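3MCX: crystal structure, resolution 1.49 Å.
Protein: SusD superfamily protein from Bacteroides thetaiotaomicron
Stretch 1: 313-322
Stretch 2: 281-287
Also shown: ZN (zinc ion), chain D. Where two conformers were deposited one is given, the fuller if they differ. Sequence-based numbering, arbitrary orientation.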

# COMPACT_ATOMS: atom_id res chain seq x y z
N THR A 313 5.08 -18.39 -5.58
CA THR A 313 5.98 -18.13 -6.72
C THR A 313 5.79 -19.24 -7.76
O THR A 313 5.92 -20.43 -7.46
CB THR A 313 7.46 -18.06 -6.26
OG1 THR A 313 7.88 -19.35 -5.78
CG2 THR A 313 7.62 -17.03 -5.13
N LYS A 314 5.47 -18.86 -8.99
CA LYS A 314 5.08 -19.77 -10.05
C LYS A 314 5.90 -19.49 -11.32
O LYS A 314 6.14 -18.34 -11.66
CB LYS A 314 3.60 -19.54 -10.36
CG LYS A 314 2.68 -19.63 -9.16
CD LYS A 314 2.73 -21.03 -8.57
CE LYS A 314 1.75 -21.21 -7.41
NZ LYS A 314 1.99 -22.50 -6.67
N GLU A 315 6.22 -20.54 -12.06
CA GLU A 315 6.84 -20.41 -13.34
C GLU A 315 5.74 -20.00 -14.36
O GLU A 315 4.57 -20.26 -14.14
CB GLU A 315 7.37 -21.77 -13.70
CG GLU A 315 8.22 -21.77 -14.84
CD GLU A 315 8.63 -23.14 -15.41
OE1 GLU A 315 8.53 -24.29 -14.81
OE2 GLU A 315 9.13 -22.98 -16.54
N SER A 316 6.14 -19.36 -15.45
CA SER A 316 5.23 -19.06 -16.56
C SER A 316 4.45 -20.29 -17.02
O SER A 316 5.00 -21.36 -17.27
CB SER A 316 6.04 -18.56 -17.75
OG SER A 316 5.23 -18.36 -18.90
N VAL A 317 3.13 -20.10 -17.17
CA VAL A 317 2.30 -21.17 -17.70
C VAL A 317 2.57 -21.39 -19.21
O VAL A 317 2.26 -22.45 -19.76
CB VAL A 317 0.77 -20.95 -17.45
CG1 VAL A 317 0.45 -20.88 -15.96
CG2 VAL A 317 0.27 -19.68 -18.16
N ILE A 318 3.15 -20.39 -19.87
CA ILE A 318 3.69 -20.57 -21.21
C ILE A 318 5.12 -21.14 -21.11
O ILE A 318 6.03 -20.44 -20.67
CB ILE A 318 3.76 -19.25 -22.01
CG1 ILE A 318 2.37 -18.59 -22.10
CG2 ILE A 318 4.39 -19.46 -23.36
CD1 ILE A 318 2.43 -17.08 -22.50
N GLU A 319 5.32 -22.39 -21.45
CA GLU A 319 6.69 -22.92 -21.43
C GLU A 319 7.50 -22.26 -22.53
O GLU A 319 7.01 -22.04 -23.63
CB GLU A 319 6.75 -24.45 -21.51
CG GLU A 319 6.40 -25.15 -20.17
CD GLU A 319 7.43 -24.97 -19.06
OE1 GLU A 319 8.62 -24.66 -19.38
OE2 GLU A 319 7.02 -25.09 -17.89
N ASN A 320 8.76 -21.98 -22.23
CA ASN A 320 9.71 -21.44 -23.21
C ASN A 320 9.22 -20.04 -23.63
O ASN A 320 9.26 -19.69 -24.80
CB ASN A 320 9.92 -22.39 -24.39
CG ASN A 320 10.38 -23.75 -23.95
OD1 ASN A 320 11.15 -23.82 -22.96
ND2 ASN A 320 9.96 -24.80 -24.62
N ASN A 321 8.80 -19.28 -22.63
CA ASN A 321 8.17 -17.98 -22.86
C ASN A 321 9.20 -16.94 -23.27
O ASN A 321 10.03 -16.53 -22.45
CB ASN A 321 7.46 -17.58 -21.56
CG ASN A 321 6.57 -16.31 -21.68
OD1 ASN A 321 6.65 -15.58 -22.68
ND2 ASN A 321 5.74 -16.07 -20.67
N THR A 322 9.12 -16.46 -24.51
CA THR A 322 10.10 -15.48 -25.00
C THR A 322 9.75 -14.05 -24.59
O THR A 322 10.55 -13.14 -24.86
CB THR A 322 10.26 -15.53 -26.51
OG1 THR A 322 9.00 -15.23 -27.10
CG2 THR A 322 10.75 -16.91 -26.94
ZN ZN D . 9.83 -24.31 -17.78
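Stretch 2, residues 281-287: ANEATVD

How does stretch 2 run over stretch 1? It has no regular helix or strand, and it passes alongside the loop that follows the strand residues 313-314. The two chains run in the same direction: the CA atoms of Ser 316 and Asn 282 are 6.1 Å apart, as are those of Ile 318 and Ala 284, so two steps along one backbone match two along the other. The two hydrogen bonds across the contact both use the Asn 282 side chain, and the stretches bury 337 Å² between them, both sides summed.

What holds the first part in register? Asn 282, which has the largest covered area, has its CA-to-CB bond toward stretch 1, with chi1 in the t rotamer, and uses its amide as a backbone mimic. Its ND2 donates to Glu 315 O at 2.9 Å, and its OD1 accepts from Val 317 N, also at 2.9 Å. Both bonds are close to straight, so one planar group pairs with one polar atom from each of the two peptide groups that flank Ser 316. A water extends the link, lying 2.8 Å from Asn 282 OD1, 2.8 Å from Glu 283 O and 3.1 Å from Ser 316 OG.

Where does the contact become less polar? Ile 318 lies over the backbone from Glu 283 to Thr 285. Its CA-to-CB bond points sideways, but the end of the side chain comes nearer, bringing CD1 to 3.3 Å from Glu 283 O and 3.8 Å from Val 286 CG2. Ile 318 CG1 is 3.4 Å from Ala 284 O, whereas the methyl of Ala 284 points away.

What does Val 317 add? Its CA-to-CB bond points toward stretch 2, and CG2 packs 3.4 Å from Glu 283 O and 3.5 Å from Asn 282 OD1. Thus Val 317 meets Asn 282 twice, through its hydrogen-bonded backbone N and through this methyl.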

# COMPACT_ATOMS: atom_id res chain seq x y z
N ALA A 281 -0.50 -11.03 -13.73
CA ALA A 281 -1.06 -12.30 -14.16
C ALA A 281 -0.09 -13.14 -14.96
O ALA A 281 0.79 -12.62 -15.66
CB ALA A 281 -2.34 -12.06 -14.99
N ASN A 282 -0.30 -14.43 -14.84
CA ASN A 282 0.45 -15.49 -15.51
C ASN A 282 -0.47 -16.01 -16.59
O ASN A 282 -1.27 -16.93 -16.39
CB ASN A 282 0.85 -16.51 -14.47
CG ASN A 282 1.84 -17.53 -14.94
OD1 ASN A 282 2.20 -17.60 -16.13
ND2 ASN A 282 2.32 -18.36 -13.99
N GLU A 283 -0.36 -15.38 -17.76
CA GLU A 283 -1.40 -15.49 -18.80
C GLU A 283 -1.07 -16.56 -19.83
O GLU A 283 0.10 -16.84 -20.11
CB GLU A 283 -1.53 -14.13 -19.52
CG GLU A 283 -1.84 -12.95 -18.64
CD GLU A 283 -1.54 -11.63 -19.31
OE1 GLU A 283 -0.34 -11.32 -19.49
OE2 GLU A 283 -2.52 -10.90 -19.63
N ALA A 284 -2.10 -17.17 -20.43
CA ALA A 284 -1.88 -18.16 -21.46
C ALA A 284 -1.32 -17.55 -22.75
O ALA A 284 -0.68 -18.22 -23.53
CB ALA A 284 -3.19 -18.91 -21.75
N THR A 285 -1.60 -16.26 -22.96
CA THR A 285 -0.97 -15.46 -24.02
C THR A 285 -0.57 -14.15 -23.34
O THR A 285 -1.38 -13.52 -22.67
CB THR A 285 -1.96 -15.18 -25.20
OG1 THR A 285 -2.34 -16.41 -25.81
CG2 THR A 285 -1.31 -14.28 -26.27
N VAL A 286 0.70 -13.76 -23.48
CA VAL A 286 1.19 -12.54 -22.81
C VAL A 286 0.35 -11.36 -23.28
O VAL A 286 0.16 -11.20 -24.50
CB VAL A 286 2.66 -12.28 -23.13
CG1 VAL A 286 3.15 -10.94 -22.56
CG2 VAL A 286 3.56 -13.42 -22.59
N ASP A 287 -0.18 -10.59 -22.35
CA ASP A 287 -1.04 -9.44 -22.71
C ASP A 287 -0.85 -8.30 -21.74
O ASP A 287 -0.12 -7.36 -22.05
CB ASP A 287 -2.50 -9.91 -22.86
CG ASP A 287 -3.38 -8.87 -23.53
OD1 ASP A 287 -2.90 -7.76 -23.79
OD2 ASP A 287 -4.56 -9.16 -23.78
O HOH W 1 2.52 -16.80 -18.79